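Local coordinates for hypothetical UPF0204 protein AF0625 (Archaeoglobus fulgidus, PDB 1YQE) that probably hydrolyses D-aminoacyl-tRNAs to free tRNA and D-amino acids as a zinc-dependent deacylase, so countering the toxicity of D-aminoacyl-tRNA, at residues 18-23 against 155-160; 132-137 against 164-169; 233-238 against 263-268. All blocks are in the same frame, centred on the assembly; numbering follows the deposited sequence.

Contact 1: residues 18-23 against 155-160; sequences QNIKDN and YEIGST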
# COMPACT_ATOMS: atom_id res chain seq x y z
N GLN A 18 14.76 8.49 -1.26
CA GLN A 18 15.80 8.97 -2.16
C GLN A 18 16.61 7.84 -2.78
O GLN A 18 16.91 7.88 -3.97
CB GLN A 18 16.74 9.94 -1.43
CG GLN A 18 16.11 11.28 -1.12
CD GLN A 18 15.62 11.98 -2.37
OE1 GLN A 18 16.40 12.24 -3.28
NE2 GLN A 18 14.33 12.29 -2.42
N ASN A 19 16.98 6.84 -1.98
CA ASN A 19 17.76 5.73 -2.52
C ASN A 19 16.92 4.92 -3.50
O ASN A 19 17.44 4.42 -4.50
CB ASN A 19 18.27 4.82 -1.40
CG ASN A 19 19.40 5.46 -0.61
OD1 ASN A 19 20.25 6.14 -1.17
ND2 ASN A 19 19.41 5.22 0.70
N ILE A 20 15.62 4.79 -3.22
CA ILE A 20 14.73 4.07 -4.11
C ILE A 20 14.68 4.85 -5.41
O ILE A 20 14.78 4.29 -6.50
CB ILE A 20 13.30 3.95 -3.52
CG1 ILE A 20 13.32 3.02 -2.29
CG2 ILE A 20 12.32 3.42 -4.59
CD1 ILE A 20 12.02 2.98 -1.51
N LYS A 21 14.56 6.17 -5.28
CA LYS A 21 14.51 7.05 -6.44
C LYS A 21 15.75 6.90 -7.31
O LYS A 21 15.64 6.74 -8.53
CB LYS A 21 14.40 8.51 -6.00
CG LYS A 21 14.28 9.47 -7.18
CD LYS A 21 14.52 10.91 -6.77
CE LYS A 21 15.98 11.15 -6.39
NZ LYS A 21 16.22 12.57 -6.02
N ASP A 22 16.93 6.96 -6.70
CA ASP A 22 18.18 6.83 -7.45
C ASP A 22 18.23 5.54 -8.27
O ASP A 22 18.73 5.54 -9.39
CB ASP A 22 19.39 6.88 -6.51
CG ASP A 22 19.59 8.25 -5.89
OD1 ASP A 22 19.43 9.26 -6.61
OD2 ASP A 22 19.93 8.32 -4.69
N ASN A 23 17.71 4.45 -7.71
CA ASN A 23 17.71 3.18 -8.42
C ASN A 23 16.70 3.18 -9.57
O ASN A 23 16.98 2.66 -10.65
CB ASN A 23 17.42 2.04 -7.45
CG ASN A 23 18.60 1.73 -6.54
OD1 ASN A 23 19.64 1.25 -7.00
ND2 ASN A 23 18.46 2.03 -5.26
N TYR A 155 5.15 1.81 -0.34
CA TYR A 155 6.13 0.74 -0.46
C TYR A 155 7.32 1.24 0.35
O TYR A 155 7.97 2.21 -0.04
CB TYR A 155 6.49 0.55 -1.94
CG TYR A 155 5.26 0.30 -2.79
CD1 TYR A 155 4.42 1.35 -3.16
CD2 TYR A 155 4.91 -0.99 -3.16
CE1 TYR A 155 3.24 1.11 -3.88
CE2 TYR A 155 3.75 -1.25 -3.86
CZ TYR A 155 2.91 -0.20 -4.22
OH TYR A 155 1.76 -0.48 -4.92
N GLU A 156 7.60 0.58 1.47
CA GLU A 156 8.65 1.05 2.35
C GLU A 156 9.73 0.05 2.76
O GLU A 156 9.64 -1.14 2.49
CB GLU A 156 7.99 1.61 3.62
CG GLU A 156 6.73 2.42 3.33
CD GLU A 156 6.02 2.89 4.59
OE1 GLU A 156 6.10 2.20 5.63
OE2 GLU A 156 5.36 3.95 4.53
N ILE A 157 10.73 0.60 3.44
CA ILE A 157 11.86 -0.15 3.97
C ILE A 157 11.95 0.22 5.45
O ILE A 157 12.06 1.40 5.78
CB ILE A 157 13.18 0.27 3.31
CG1 ILE A 157 13.13 -0.00 1.80
CG2 ILE A 157 14.35 -0.48 3.94
CD1 ILE A 157 14.37 0.46 1.06
N GLY A 158 11.85 -0.75 6.33
CA GLY A 158 12.40 -0.38 7.62
C GLY A 158 13.22 -1.40 8.39
O GLY A 158 13.71 -2.39 7.84
N SER A 159 13.36 -0.66 9.67
CA SER A 159 12.55 0.15 10.57
C SER A 159 13.34 1.32 11.15
O SER A 159 12.77 2.19 11.81
CB SER A 159 12.00 -0.70 11.72
OG SER A 159 11.03 -1.63 11.25
N THR A 160 14.64 1.34 10.90
CA THR A 160 15.49 2.41 11.41
C THR A 160 16.39 2.96 10.31
O THR A 160 16.37 2.50 9.17
CB THR A 160 16.40 1.92 12.56
OG1 THR A 160 17.52 1.21 12.02
CG2 THR A 160 15.62 1.00 13.49
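Helix 15-24 lies on one face of the large mixed sheet, and Ile20 is the residue through which segment 18-23 touches strand 152-159. Its CD1 comes within 4.3 Å of Ile157 CD1, the two isoleucine ends meeting methyl to methyl. Both side chains run extended beyond CG1, with chi2 of 172° in Ile20 and 177° in Ile157, which sends each terminal methyl toward the other. The same Ile20 CD1 is 4.4 Å from the carbonyl oxygen Tyr155 O, a loose approach to the strand backbone. The nearest CA atoms, those of Ile20 and Glu156, are 9.4 Å apart; at that separation the layers meet through side chains, and the 84 Å² buried is modest. Ile20 also packs on Ala77 of the adjoining strand 73-81, to which Tyr155 and Ile157 are hydrogen-bonded through their backbones.

The alternation of the strand sorts its residues. Tyr155 and Ile157 start toward the helix, although the Tyr155 ring then leads away to an edge-to-face meeting with Tyr120. Glu156 starts in the other direction and touches the bound pyrophosphate, in a pocket completed by Arg54, Ile56, Arg79, His80, Ser81 and His143. On the helix, Lys21 NZ donates to Gln18 OE1 at 2.8 Å, tilted 19° from the carbonyl plane, and also forms a salt bridge with Glu50. A helix packed by aliphatic side chains on a sheet face is characteristic of layered alpha/beta folds; here the alternate residue, Glu156, points from that strand toward the pyrophosphate.

Contact 2: residues 132-137 against 164-169; sequences PEFEFT and WKDREA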
# COMPACT_ATOMS: atom_id res chain seq x y z
N PRO A 132 18.62 -11.83 2.92
CA PRO A 132 18.19 -12.82 3.93
C PRO A 132 17.82 -12.26 5.30
O PRO A 132 16.96 -12.82 5.98
CB PRO A 132 19.38 -13.77 4.00
CG PRO A 132 19.96 -13.70 2.63
CD PRO A 132 19.92 -12.22 2.36
N GLU A 133 18.47 -11.17 5.71
CA GLU A 133 18.20 -10.58 7.02
C GLU A 133 16.89 -9.80 7.03
O GLU A 133 16.43 -9.36 8.09
CB GLU A 133 19.35 -9.67 7.46
CG GLU A 133 19.39 -8.31 6.76
CD GLU A 133 20.04 -8.34 5.39
OE1 GLU A 133 19.91 -9.36 4.67
OE2 GLU A 133 20.67 -7.32 5.02
N PHE A 134 16.30 -9.61 5.86
CA PHE A 134 15.04 -8.88 5.75
C PHE A 134 13.83 -9.79 5.63
O PHE A 134 13.92 -10.91 5.14
CB PHE A 134 15.06 -7.94 4.53
CG PHE A 134 15.67 -6.60 4.80
CD1 PHE A 134 17.04 -6.48 4.98
CD2 PHE A 134 14.87 -5.46 4.87
CE1 PHE A 134 17.61 -5.23 5.24
CE2 PHE A 134 15.44 -4.22 5.13
CZ PHE A 134 16.81 -4.10 5.31
N GLU A 135 12.69 -9.29 6.08
CA GLU A 135 11.46 -10.04 6.02
C GLU A 135 10.38 -9.15 5.43
O GLU A 135 10.43 -7.93 5.60
CB GLU A 135 11.06 -10.49 7.43
CG GLU A 135 9.83 -11.37 7.49
CD GLU A 135 9.52 -11.83 8.90
OE1 GLU A 135 10.38 -12.49 9.51
OE2 GLU A 135 8.41 -11.53 9.39
N PHE A 136 9.43 -9.73 4.72
CA PHE A 136 8.35 -8.94 4.15
C PHE A 136 7.11 -9.04 5.03
O PHE A 136 6.84 -10.09 5.62
CB PHE A 136 7.94 -9.42 2.76
CG PHE A 136 6.62 -8.86 2.32
CD1 PHE A 136 6.49 -7.52 1.98
CD2 PHE A 136 5.48 -9.66 2.35
CE1 PHE A 136 5.25 -6.97 1.69
CE2 PHE A 136 4.22 -9.12 2.06
CZ PHE A 136 4.11 -7.77 1.73
N THR A 137 6.35 -7.96 5.09
CA THR A 137 5.13 -7.96 5.87
C THR A 137 4.21 -6.84 5.41
O THR A 137 4.65 -5.77 4.97
CB THR A 137 5.40 -7.79 7.38
OG1 THR A 137 4.19 -8.02 8.11
CG2 THR A 137 5.90 -6.38 7.68
N TRP A 164 17.12 2.39 6.27
CA TRP A 164 16.80 3.45 5.32
C TRP A 164 17.98 3.79 4.42
O TRP A 164 17.81 4.17 3.27
CB TRP A 164 16.34 4.72 6.06
CG TRP A 164 15.28 4.50 7.10
CD1 TRP A 164 14.37 3.49 7.15
CD2 TRP A 164 15.02 5.33 8.24
NE1 TRP A 164 13.55 3.63 8.25
CE2 TRP A 164 13.93 4.75 8.94
CE3 TRP A 164 15.60 6.51 8.74
CZ2 TRP A 164 13.42 5.31 10.11
CZ3 TRP A 164 15.08 7.06 9.90
CH2 TRP A 164 14.00 6.47 10.57
N LYS A 165 19.19 3.65 4.95
CA LYS A 165 20.39 3.96 4.19
C LYS A 165 20.90 2.75 3.41
O LYS A 165 21.88 2.86 2.66
CB LYS A 165 21.49 4.47 5.12
CG LYS A 165 21.14 5.75 5.86
CD LYS A 165 22.31 6.23 6.71
CE LYS A 165 22.01 7.55 7.39
NZ LYS A 165 21.63 8.61 6.40
N ASP A 166 20.25 1.61 3.58
CA ASP A 166 20.64 0.38 2.91
C ASP A 166 20.44 0.52 1.40
O ASP A 166 19.31 0.50 0.91
CB ASP A 166 19.81 -0.80 3.44
CG ASP A 166 20.39 -2.15 3.06
OD1 ASP A 166 20.77 -2.32 1.89
OD2 ASP A 166 20.45 -3.04 3.93
N ARG A 167 21.55 0.65 0.67
CA ARG A 167 21.51 0.80 -0.78
C ARG A 167 20.87 -0.37 -1.51
O ARG A 167 20.04 -0.18 -2.40
CB ARG A 167 22.93 1.01 -1.32
CG ARG A 167 23.17 2.37 -1.96
CD ARG A 167 23.07 3.50 -0.95
NE ARG A 167 23.59 4.76 -1.49
CZ ARG A 167 23.59 5.91 -0.83
NH1 ARG A 167 23.11 5.98 0.40
NH2 ARG A 167 24.09 7.00 -1.41
N GLU A 168 21.27 -1.59 -1.15
CA GLU A 168 20.72 -2.76 -1.82
C GLU A 168 19.25 -3.00 -1.50
O GLU A 168 18.51 -3.49 -2.35
CB GLU A 168 21.53 -4.01 -1.46
CG GLU A 168 20.96 -5.26 -2.08
CD GLU A 168 21.94 -6.41 -2.08
OE1 GLU A 168 22.72 -6.54 -1.11
OE2 GLU A 168 21.91 -7.19 -3.05
N ALA A 169 18.84 -2.68 -0.28
CA ALA A 169 17.44 -2.86 0.09
C ALA A 169 16.60 -1.98 -0.83
O ALA A 169 15.56 -2.41 -1.33
CB ALA A 169 17.22 -2.46 1.56
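Phe134, Asp166 and Ala169 carry this contact, which joins the chain entering edge strand 135-138 to the start of helix 167-182. The Phe134 ring reaches the second segment with its far end. CE1 is 3.8 Å from Asp166 OD2, and CZ lies 4.1 Å from Ala169 CB; both partners approach the ring obliquely. Phe134 and Asp166 come from opposite directions, and the ring and carboxylate planes stand 85° apart, almost perpendicular, so the two flat groups do not stack. Phe134 also meets the Phe89 ring, while Ala169 touches Phe89 as well; the alanine methyl thus belongs to a small apolar cluster at this edge of the sheet.

Asp166 is the N-cap of the helix. A chi1 of -166° sets its CG anti to the backbone N, placing OD1 where Ala169 N can donate to it, at 2.9 Å with an N-H...O angle of 158°. The donor meets OD1 from above the carboxylate plane. OD2, the oxygen near the ring, forms a salt bridge with Lys131. Glu133 OE2, 4.4 Å from Asp166 OD2, pairs with that same lysine, so one cation lies against two carboxylates, probably offsetting the repulsion between them. A further salt bridge, Glu168 to Arg130, ties the helix start to the chain just before segment 132-137. The carboxylate of Asp166 therefore does double duty: one oxygen caps the helix, while the other lies by Phe134 and pairs with Lys131, which would be expected to favour its ionised form.

Contact 3: residues 233-238 against 263-268; sequences KAVKLS and EVAGVE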
# COMPACT_ATOMS: atom_id res chain seq x y z
N LYS A 233 -17.70 1.67 2.82
CA LYS A 233 -16.90 2.67 2.12
C LYS A 233 -15.55 2.09 1.73
O LYS A 233 -15.04 2.34 0.63
CB LYS A 233 -16.66 3.90 3.01
CG LYS A 233 -15.62 4.85 2.42
CD LYS A 233 -14.97 5.76 3.47
CE LYS A 233 -15.92 6.84 3.96
NZ LYS A 233 -15.21 7.84 4.81
N ALA A 234 -14.95 1.32 2.63
CA ALA A 234 -13.65 0.70 2.37
C ALA A 234 -13.76 -0.31 1.23
O ALA A 234 -12.92 -0.33 0.32
CB ALA A 234 -13.14 0.01 3.63
N VAL A 235 -14.78 -1.15 1.28
CA VAL A 235 -15.00 -2.16 0.25
C VAL A 235 -15.20 -1.53 -1.13
O VAL A 235 -14.54 -1.92 -2.10
CB VAL A 235 -16.22 -3.05 0.60
CG1 VAL A 235 -16.74 -3.77 -0.63
CG2 VAL A 235 -15.81 -4.07 1.66
N LYS A 236 -16.09 -0.55 -1.22
CA LYS A 236 -16.35 0.11 -2.49
C LYS A 236 -15.12 0.84 -3.00
O LYS A 236 -14.83 0.83 -4.20
CB LYS A 236 -17.53 1.07 -2.36
CG LYS A 236 -18.85 0.38 -2.07
CD LYS A 236 -19.98 1.39 -1.87
CE LYS A 236 -20.31 2.14 -3.15
NZ LYS A 236 -21.46 3.07 -2.95
N LEU A 237 -14.39 1.48 -2.10
CA LEU A 237 -13.19 2.21 -2.46
C LEU A 237 -12.12 1.25 -2.97
O LEU A 237 -11.41 1.54 -3.94
CB LEU A 237 -12.66 2.97 -1.23
CG LEU A 237 -11.64 4.08 -1.47
CD1 LEU A 237 -12.25 5.16 -2.35
CD2 LEU A 237 -11.21 4.67 -0.13
N SER A 238 -12.01 0.09 -2.33
CA SER A 238 -11.04 -0.92 -2.71
C SER A 238 -11.46 -1.72 -3.94
O SER A 238 -10.66 -2.43 -4.53
CB SER A 238 -10.82 -1.90 -1.55
OG SER A 238 -10.36 -1.23 -0.39
N GLU A 263 -23.45 -7.59 3.52
CA GLU A 263 -24.80 -7.60 2.96
C GLU A 263 -25.11 -6.33 2.18
O GLU A 263 -25.60 -6.39 1.05
CB GLU A 263 -25.85 -7.78 4.07
CG GLU A 263 -25.70 -9.06 4.89
CD GLU A 263 -26.83 -9.26 5.89
OE1 GLU A 263 -27.09 -8.35 6.72
OE2 GLU A 263 -27.47 -10.34 5.86
N VAL A 264 -24.82 -5.18 2.78
CA VAL A 264 -25.10 -3.90 2.13
C VAL A 264 -24.30 -3.68 0.85
O VAL A 264 -24.82 -3.12 -0.12
CB VAL A 264 -24.83 -2.72 3.09
CG1 VAL A 264 -25.03 -1.40 2.37
CG2 VAL A 264 -25.76 -2.82 4.30
N ALA A 265 -23.05 -4.12 0.84
CA ALA A 265 -22.19 -3.97 -0.33
C ALA A 265 -22.32 -5.13 -1.31
O ALA A 265 -21.81 -5.07 -2.43
CB ALA A 265 -20.74 -3.81 0.11
N GLY A 266 -22.97 -6.20 -0.88
CA GLY A 266 -23.14 -7.36 -1.75
C GLY A 266 -21.86 -8.14 -1.98
O GLY A 266 -21.60 -8.62 -3.09
N VAL A 267 -21.04 -8.28 -0.94
CA VAL A 267 -19.80 -9.02 -1.08
C VAL A 267 -19.81 -10.22 -0.14
O VAL A 267 -20.63 -10.30 0.78
CB VAL A 267 -18.58 -8.11 -0.80
CG1 VAL A 267 -18.56 -6.97 -1.82
CG2 VAL A 267 -18.63 -7.56 0.62
N GLU A 268 -18.90 -11.17 -0.38
CA GLU A 268 -18.82 -12.37 0.44
C GLU A 268 -17.76 -12.33 1.54
O GLU A 268 -16.66 -11.83 1.34
CB GLU A 268 -18.57 -13.59 -0.46
CG GLU A 268 -18.26 -14.87 0.30
CD GLU A 268 -18.12 -16.08 -0.61
OE1 GLU A 268 -17.39 -15.98 -1.62
OE2 GLU A 268 -18.73 -17.12 -0.32
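Val235 and Val267 reach toward each other tip to tip, and their CG1 methyls meet at 3.9 Å. In Val235 this branch stands anti to the backbone N, with chi1 at 161°, and points from helix 228-238 toward segment 263-268. In Val267 the CG1 that meets it is anti to its own carbonyl carbon, beside the backbone N. The same methyl, Val235 CG1, lies 4.1 Å from Ala265 CB, so one branch of a single valine touches both Ala265 and Val267. The nearest CA atoms, those of Val235 and Ala265, are 7.4 Å apart, consistent with the short side chain of Ala265.

Gly266, with phi of 72°, is the C-prime residue of a Schellman motif that ends helix 252-265, marked by Val267 N to Ala262 O and a weak Gly266 N to Glu263 O; the turn brings both residues to the same partner. At the end of the other helix, Ala234 O receives both Ser238 N and Ser238 OG, from opposite faces of its carbonyl plane. Beneath lies the parallel four-stranded sheet: Val235 packs on Val192 of strand 189-194, and both valines rest on Ile243 of strand 242-245, so the C-terminal ends of two helices meet above neighbouring strands.

In the fold
Contacts 1 and 2 adjoin, with centres 9 Å apart, and both reach the large mixed sheet; Asn19 ND2 probably donates to Trp164 O between them, and Ile157 packs on Phe134. Along the chain their segments alternate. Contact 3 lies on the opposite side of the chain's centre, with its centre 33 Å from that of contact 1 and 35 Å from that of contact 2, on the separate parallel sheet. Chemistry follows place: contact 1 is buried and aliphatic, close to the pyrophosphate pocket; contact 2, partly buried, mixes an aromatic ring with carboxylates; contact 3, also partly buried, is purely aliphatic.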